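Local atomic coordinates of uncharacterized protein CPE2226 (PDB entry 3O6U), a protein that is of unknown function but may bind the flavin cofactor FMN. Residues 7-12 with 115-120; 21-26 with 100-105; 37-42 with 67-72. All blocks are in the same frame, centred on the assembly; numbering follows the deposited sequence.

Contact 1 of 3, residues 7-12 with 115-120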
# COMPACT_ATOMS: atom_id res chain seq x y z
N TYR A 7 -4.46 -7.05 9.39
CA TYR A 7 -3.75 -7.82 8.38
C TYR A 7 -2.69 -6.93 7.72
O TYR A 7 -2.91 -5.76 7.46
CB TYR A 7 -4.72 -8.40 7.33
CG TYR A 7 -5.90 -9.10 7.96
CD1 TYR A 7 -5.92 -10.47 8.16
CD2 TYR A 7 -6.99 -8.36 8.38
CE1 TYR A 7 -7.01 -11.08 8.76
CE2 TYR A 7 -8.07 -8.95 8.98
CZ TYR A 7 -8.08 -10.31 9.17
OH TYR A 7 -9.17 -10.88 9.79
N THR A 8 -1.54 -7.54 7.50
CA THR A 8 -0.40 -6.87 6.93
C THR A 8 0.19 -7.69 5.80
O THR A 8 0.38 -8.91 5.92
CB THR A 8 0.70 -6.67 8.00
OG1 THR A 8 0.29 -5.66 8.93
CG2 THR A 8 2.05 -6.26 7.35
N VAL A 9 0.45 -7.03 4.70
CA VAL A 9 1.10 -7.69 3.59
C VAL A 9 2.29 -6.80 3.19
O VAL A 9 2.26 -5.59 3.36
CB VAL A 9 0.12 -7.92 2.43
CG1 VAL A 9 -0.13 -6.64 1.68
CG2 VAL A 9 0.64 -8.96 1.55
N GLU A 10 3.33 -7.43 2.65
CA GLU A 10 4.54 -6.75 2.26
C GLU A 10 5.18 -7.39 1.04
O GLU A 10 5.07 -8.60 0.86
CB GLU A 10 5.53 -6.82 3.41
CG GLU A 10 6.91 -6.34 3.07
CD GLU A 10 7.79 -6.26 4.29
OE1 GLU A 10 7.31 -5.72 5.31
OE2 GLU A 10 8.95 -6.73 4.23
N THR A 11 5.82 -6.58 0.19
CA THR A 11 6.51 -7.11 -1.00
C THR A 11 7.66 -8.01 -0.55
O THR A 11 8.39 -7.67 0.37
CB THR A 11 7.06 -5.98 -1.89
OG1 THR A 11 7.84 -5.07 -1.11
CG2 THR A 11 5.93 -5.22 -2.56
N ALA A 12 7.82 -9.15 -1.22
CA ALA A 12 8.85 -10.13 -0.85
C ALA A 12 10.27 -9.61 -0.91
O ALA A 12 11.13 -10.04 -0.13
CB ALA A 12 8.71 -11.36 -1.72
N GLU A 115 -1.17 -14.20 10.23
CA GLU A 115 0.21 -13.85 9.93
C GLU A 115 0.40 -12.97 8.71
O GLU A 115 -0.36 -13.05 7.76
CB GLU A 115 1.05 -15.12 9.81
CG GLU A 115 0.39 -16.21 8.97
CD GLU A 115 -0.30 -17.27 9.82
OE1 GLU A 115 -1.33 -16.97 10.46
OE2 GLU A 115 0.20 -18.42 9.85
N ALA A 116 1.42 -12.13 8.77
CA ALA A 116 1.77 -11.25 7.66
C ALA A 116 2.33 -12.09 6.52
O ALA A 116 3.13 -13.00 6.74
CB ALA A 116 2.82 -10.24 8.10
N THR A 117 1.92 -11.77 5.30
CA THR A 117 2.41 -12.53 4.16
C THR A 117 3.17 -11.65 3.19
O THR A 117 3.02 -10.43 3.17
CB THR A 117 1.27 -13.24 3.41
OG1 THR A 117 0.28 -12.28 3.03
CG2 THR A 117 0.63 -14.29 4.29
N LEU A 118 4.02 -12.32 2.41
CA LEU A 118 4.84 -11.68 1.43
C LEU A 118 4.19 -11.80 0.08
O LEU A 118 3.65 -12.86 -0.27
CB LEU A 118 6.22 -12.34 1.38
CG LEU A 118 7.05 -12.20 2.66
CD1 LEU A 118 8.44 -12.76 2.37
CD2 LEU A 118 7.11 -10.72 3.10
N VAL A 119 4.19 -10.70 -0.66
CA VAL A 119 3.63 -10.71 -2.00
C VAL A 119 4.78 -10.46 -2.98
O VAL A 119 5.54 -9.50 -2.85
CB VAL A 119 2.53 -9.68 -2.16
CG1 VAL A 119 2.17 -9.54 -3.63
CG2 VAL A 119 1.33 -10.11 -1.35
N ASP A 120 4.92 -11.36 -3.94
CA ASP A 120 6.00 -11.31 -4.91
C ASP A 120 5.55 -10.62 -6.17
O ASP A 120 4.83 -11.21 -6.98
CB ASP A 120 6.47 -12.72 -5.22
CG ASP A 120 7.84 -12.75 -5.88
OD1 ASP A 120 8.32 -11.67 -6.30
OD2 ASP A 120 8.42 -13.85 -5.97
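V9 and T117, E10 and L118, and T11 and V119 pair as parallel neighbours, joining strand 7-11 to the short strand 117-119. The backbone bonds step along both chains. T117 N reaches T8 O weakly, and E10 N meets T117 O at 3.1 Å. V119 N then meets E10 O at 2.7 Å, and A12 N meets V119 O at 2.8 Å. This last donor stands well above the carbonyl plane, 48° out of it, just past the end of strand 7-11. L118 can be followed outward. Its CB lies 3.9 Å from E10 O and also touches A12 CB. CG is anti to the carbonyl carbon (chi1 -65°); beyond it CD1 comes to 4.2 Å from A12 CA, while CD2 lies 3.7 Å from E10 O. On the other face, with V9 and V119, T117 OG1 lies 3.7 Å from V9 CG2 and is hydrogen-bonded by the side-chain amide N108 ND2 of helix 92-111. L101 of that helix touches both V9 and V119. The hydrogen bonds across the two segments all run between main-chain atoms, which implies that pairing depends mainly on backbone geometry, with side chains adding packing against the helix on one face.

Contact 2 of 3, residues 21-26 with 100-105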
# COMPACT_ATOMS: atom_id res chain seq x y z
N ALA A 21 7.30 -2.34 -0.21
CA ALA A 21 6.03 -1.73 0.14
C ALA A 21 5.20 -2.61 1.08
O ALA A 21 5.13 -3.85 0.97
CB ALA A 21 5.24 -1.33 -1.10
N LYS A 22 4.55 -1.92 2.01
CA LYS A 22 3.78 -2.52 3.07
C LYS A 22 2.36 -1.98 3.10
O LYS A 22 2.15 -0.77 2.99
CB LYS A 22 4.48 -2.16 4.38
CG LYS A 22 4.36 -3.18 5.47
CD LYS A 22 4.88 -2.63 6.77
CE LYS A 22 4.38 -3.47 7.93
NZ LYS A 22 5.40 -3.60 9.01
N LEU A 23 1.39 -2.87 3.23
CA LEU A 23 0.01 -2.45 3.39
C LEU A 23 -0.59 -3.09 4.63
O LEU A 23 -0.56 -4.32 4.78
CB LEU A 23 -0.85 -2.83 2.18
CG LEU A 23 -2.36 -2.61 2.31
CD1 LEU A 23 -2.67 -1.14 2.64
CD2 LEU A 23 -3.05 -3.03 1.01
N SER A 24 -1.08 -2.26 5.55
CA SER A 24 -1.77 -2.77 6.71
C SER A 24 -3.21 -2.31 6.69
O SER A 24 -3.52 -1.21 6.24
CB SER A 24 -1.16 -2.30 8.03
OG SER A 24 -0.09 -3.13 8.40
N ILE A 25 -4.10 -3.18 7.16
CA ILE A 25 -5.48 -2.79 7.28
C ILE A 25 -6.06 -3.28 8.61
O ILE A 25 -5.50 -4.15 9.29
CB ILE A 25 -6.40 -3.31 6.11
CG1 ILE A 25 -6.38 -4.85 6.02
CG2 ILE A 25 -5.99 -2.66 4.80
CD1 ILE A 25 -7.54 -5.40 5.19
N LYS A 26 -7.13 -2.63 9.01
CA LYS A 26 -7.84 -3.06 10.20
C LYS A 26 -9.29 -3.26 9.70
O LYS A 26 -9.84 -2.44 8.95
CB LYS A 26 -7.75 -2.04 11.35
CG LYS A 26 -8.45 -2.48 12.64
CD LYS A 26 -8.33 -1.42 13.76
CE LYS A 26 -6.91 -1.29 14.30
NZ LYS A 26 -6.45 -2.52 15.01
N LYS A 100 -2.16 -4.69 -6.02
CA LYS A 100 -1.81 -6.11 -5.81
C LYS A 100 -1.78 -6.48 -4.31
O LYS A 100 -2.32 -7.52 -3.91
CB LYS A 100 -0.48 -6.47 -6.49
CG LYS A 100 -0.55 -6.47 -8.03
CD LYS A 100 0.79 -6.87 -8.66
CE LYS A 100 0.76 -6.83 -10.20
NZ LYS A 100 1.33 -5.56 -10.77
N LEU A 101 -1.17 -5.62 -3.49
CA LEU A 101 -1.11 -5.82 -2.04
C LEU A 101 -2.54 -5.79 -1.45
O LEU A 101 -2.87 -6.61 -0.58
CB LEU A 101 -0.23 -4.73 -1.40
CG LEU A 101 1.27 -4.81 -1.74
CD1 LEU A 101 2.04 -3.66 -1.11
CD2 LEU A 101 1.81 -6.12 -1.26
N ALA A 102 -3.40 -4.88 -1.90
CA ALA A 102 -4.79 -4.88 -1.44
C ALA A 102 -5.51 -6.21 -1.81
O ALA A 102 -6.23 -6.76 -0.97
CB ALA A 102 -5.55 -3.70 -2.04
N GLU A 103 -5.33 -6.72 -3.03
CA GLU A 103 -5.97 -7.99 -3.39
C GLU A 103 -5.52 -9.07 -2.41
O GLU A 103 -6.35 -9.79 -1.86
CB GLU A 103 -5.62 -8.40 -4.84
CG GLU A 103 -6.03 -7.35 -5.87
CD GLU A 103 -5.52 -7.62 -7.29
OE1 GLU A 103 -5.19 -8.78 -7.61
OE2 GLU A 103 -5.47 -6.65 -8.09
N LYS A 104 -4.22 -9.17 -2.15
CA LYS A 104 -3.75 -10.20 -1.25
C LYS A 104 -4.13 -9.99 0.21
O LYS A 104 -4.47 -10.95 0.88
CB LYS A 104 -2.23 -10.38 -1.38
CG LYS A 104 -1.74 -11.58 -0.58
CD LYS A 104 -2.34 -12.87 -1.12
CE LYS A 104 -1.76 -14.11 -0.43
NZ LYS A 104 -2.27 -15.39 -1.01
N VAL A 105 -4.09 -8.74 0.70
CA VAL A 105 -4.46 -8.52 2.11
C VAL A 105 -5.95 -8.78 2.34
O VAL A 105 -6.34 -9.29 3.40
CB VAL A 105 -4.02 -7.08 2.64
CG1 VAL A 105 -5.07 -5.99 2.36
CG2 VAL A 105 -3.72 -7.17 4.13
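L23 has CG anti to its backbone N (chi1 172°), and chi2 57° places CD1, which leaves CD2 extended away from CA, against the helix, where it meets L101, A102 and V105. CD2 lies 3.5 Å from A102 N and 4.0 Å from A102 CB, so this methyl packs on the helix backbone as well as on side chains; it also touches V105 CG1 at 3.8 Å. The CB atoms of L23 and L101 are 4.1 Å apart, at the point where the two backbones come nearest. L101 sends CD1 toward the start of the strand segment, 3.7 Å from A21 O and 4.0 Å from A21 CB. At the other end I25 and V105 meet tip to tip, I25 CD1 resting 3.8 Å from V105 CG1. A21, L23 and I25 thus present one face of strand 21-26 to helix 100-105, whose axis passes 8.8 Å away at 42° to the strand. V9 and Y7 of the adjoining strand 5-11 touch L101 and V105 respectively, while F98 of the same helix also packs on L23. The chemistry is that of a buried aliphatic interface between helix and sheet, in which the fit of methyl groups probably helps set how the helix lies across the strand, since no hydrogen bond spans the two segments.

Contact 3 of 3, residues 37-42 with 67-72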
# COMPACT_ATOMS: atom_id res chain seq x y z
N TYR A 37 -0.42 2.41 4.12
CA TYR A 37 0.45 1.97 3.04
C TYR A 37 1.73 2.79 2.94
O TYR A 37 1.69 4.01 2.84
CB TYR A 37 -0.31 2.02 1.70
CG TYR A 37 0.55 1.77 0.48
CD1 TYR A 37 0.89 0.48 0.10
CD2 TYR A 37 1.01 2.83 -0.30
CE1 TYR A 37 1.69 0.24 -1.03
CE2 TYR A 37 1.81 2.61 -1.42
CZ TYR A 37 2.14 1.31 -1.78
OH TYR A 37 2.91 1.08 -2.89
N ASN A 38 2.86 2.10 2.96
CA ASN A 38 4.15 2.75 2.85
C ASN A 38 5.17 2.07 1.96
O ASN A 38 5.38 0.86 2.06
CB ASN A 38 4.82 2.85 4.23
CG ASN A 38 4.15 3.83 5.14
OD1 ASN A 38 4.27 5.04 4.97
ND2 ASN A 38 3.42 3.31 6.12
N GLU A 39 5.77 2.86 1.07
CA GLU A 39 6.93 2.41 0.31
C GLU A 39 8.08 2.84 1.27
O GLU A 39 8.00 3.85 1.96
CB GLU A 39 6.99 3.07 -1.04
CG GLU A 39 5.81 2.60 -1.91
CD GLU A 39 5.55 3.47 -3.13
OE1 GLU A 39 6.30 4.45 -3.34
OE2 GLU A 39 4.60 3.17 -3.89
N PHE A 40 9.13 2.05 1.32
CA PHE A 40 10.18 2.31 2.30
C PHE A 40 11.45 1.54 1.99
O PHE A 40 11.43 0.53 1.29
CB PHE A 40 9.65 1.94 3.70
CG PHE A 40 9.44 0.46 3.91
CD1 PHE A 40 10.43 -0.33 4.51
CD2 PHE A 40 8.25 -0.16 3.51
CE1 PHE A 40 10.24 -1.71 4.71
CE2 PHE A 40 8.06 -1.53 3.71
CZ PHE A 40 9.06 -2.30 4.31
N ASN A 41 12.55 2.01 2.54
CA ASN A 41 13.82 1.38 2.26
C ASN A 41 13.96 0.08 3.03
O ASN A 41 13.90 0.06 4.26
CB ASN A 41 14.94 2.38 2.58
CG ASN A 41 16.31 1.83 2.32
OD1 ASN A 41 16.88 1.12 3.15
ND2 ASN A 41 16.86 2.15 1.15
N GLY A 42 14.11 -1.01 2.28
CA GLY A 42 14.25 -2.33 2.87
C GLY A 42 15.21 -2.44 4.04
O GLY A 42 14.88 -3.01 5.07
N ALA A 67 4.07 11.31 -0.54
CA ALA A 67 3.49 12.17 0.48
C ALA A 67 2.04 12.44 0.13
O ALA A 67 1.19 12.51 1.02
CB ALA A 67 4.29 13.45 0.57
N GLU A 68 1.76 12.58 -1.16
CA GLU A 68 0.40 12.74 -1.64
C GLU A 68 -0.28 11.40 -2.03
O GLU A 68 -1.37 11.11 -1.54
CB GLU A 68 0.35 13.65 -2.87
CG GLU A 68 1.35 14.79 -2.79
CD GLU A 68 1.09 15.91 -3.79
OE1 GLU A 68 1.37 15.71 -4.99
OE2 GLU A 68 0.60 16.98 -3.36
N TYR A 69 0.36 10.58 -2.87
CA TYR A 69 -0.35 9.38 -3.31
C TYR A 69 -0.61 8.30 -2.29
O TYR A 69 -1.66 7.66 -2.37
CB TYR A 69 0.25 8.77 -4.63
CG TYR A 69 1.64 8.18 -4.59
CD1 TYR A 69 1.94 7.04 -3.83
CD2 TYR A 69 2.66 8.73 -5.36
CE1 TYR A 69 3.23 6.49 -3.85
CE2 TYR A 69 3.92 8.19 -5.37
CZ TYR A 69 4.20 7.08 -4.62
OH TYR A 69 5.49 6.61 -4.63
N GLU A 70 0.27 8.14 -1.30
CA GLU A 70 0.06 7.06 -0.34
C GLU A 70 -1.15 7.29 0.52
O GLU A 70 -1.92 6.36 0.75
CB GLU A 70 1.32 6.80 0.51
CG GLU A 70 2.50 6.29 -0.31
CD GLU A 70 3.71 6.00 0.53
OE1 GLU A 70 3.75 6.51 1.68
OE2 GLU A 70 4.61 5.28 0.06
N PRO A 71 -1.34 8.52 1.02
CA PRO A 71 -2.53 8.70 1.84
C PRO A 71 -3.78 8.63 0.95
O PRO A 71 -4.85 8.23 1.42
CB PRO A 71 -2.33 10.07 2.48
CG PRO A 71 -0.85 10.34 2.34
CD PRO A 71 -0.47 9.70 1.04
N GLN A 72 -3.67 9.01 -0.32
CA GLN A 72 -4.83 8.90 -1.21
C GLN A 72 -5.23 7.44 -1.42
O GLN A 72 -6.42 7.10 -1.32
CB GLN A 72 -4.56 9.57 -2.56
CG GLN A 72 -4.61 11.08 -2.42
CD GLN A 72 -4.32 11.83 -3.70
OE1 GLN A 72 -4.65 11.37 -4.80
NE2 GLN A 72 -3.72 13.01 -3.57
O HOH W 1 6.16 5.79 2.40
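The E70 carboxylate takes the backbone N-H of E39: E39 N donates to E70 OE2 at 2.9 Å (N-H...O 160°), approaching from above the carboxylate plane. Side-chain oxygens of E39 are held separately. Y69 OH donates to E39 OE1 at 2.6 Å on its syn side, 24° out of plane, and Y37 OH donates to E39 OE2 at 2.9 Å on the anti lone pair. Further donors come from outside the segments: K48 makes a salt bridge to E39 OE1 and S94 a hydrogen bond to E39 OE2. E70 OE1 is paired with R49 and lies 2.6 Å from water 1, which is also 2.7 Å from E39 O; this water has more acceptors in reach than protons, so its bonds are probably shared. The two carboxylates nevertheless lie close, E39 OE1 being 3.9 Å from E70 OE2, with their planes 89° apart; K48 and R49 probably offset that repulsion. E70 CG sits at the edge of the Y37 ring, 3.8 Å from CD2, and the extended chain beyond it carries the carboxylate to the strand backbone. The result is a buried polar interface of an alpha+beta fold with helices packed on a mixed sheet, where helix 66-80 rests by the edge strand 32-41.

Overall arrangement
All three contacts reach one mixed sheet, ordered 32-41, 19-27, 5-11, 117-119. Contact 1 adds the last of these strands at the surface; contact 2 lies deepest, its centre about 6 Å from the centre of the chain, and contact 3, its centre about 7 Å from that point, is also buried. Helix 92-111 serves contact 2 directly and leads along the chain into the strand of contact 1, while helix 66-80 belongs to contact 3. The centres of contacts 1 and 2 are about 7 Å apart, those of 1 and 3 about 16 Å. Their chemistry differs accordingly: main-chain pairing at one sheet edge, aliphatic packing in the middle, and buried charges with a water beside the other edge strand.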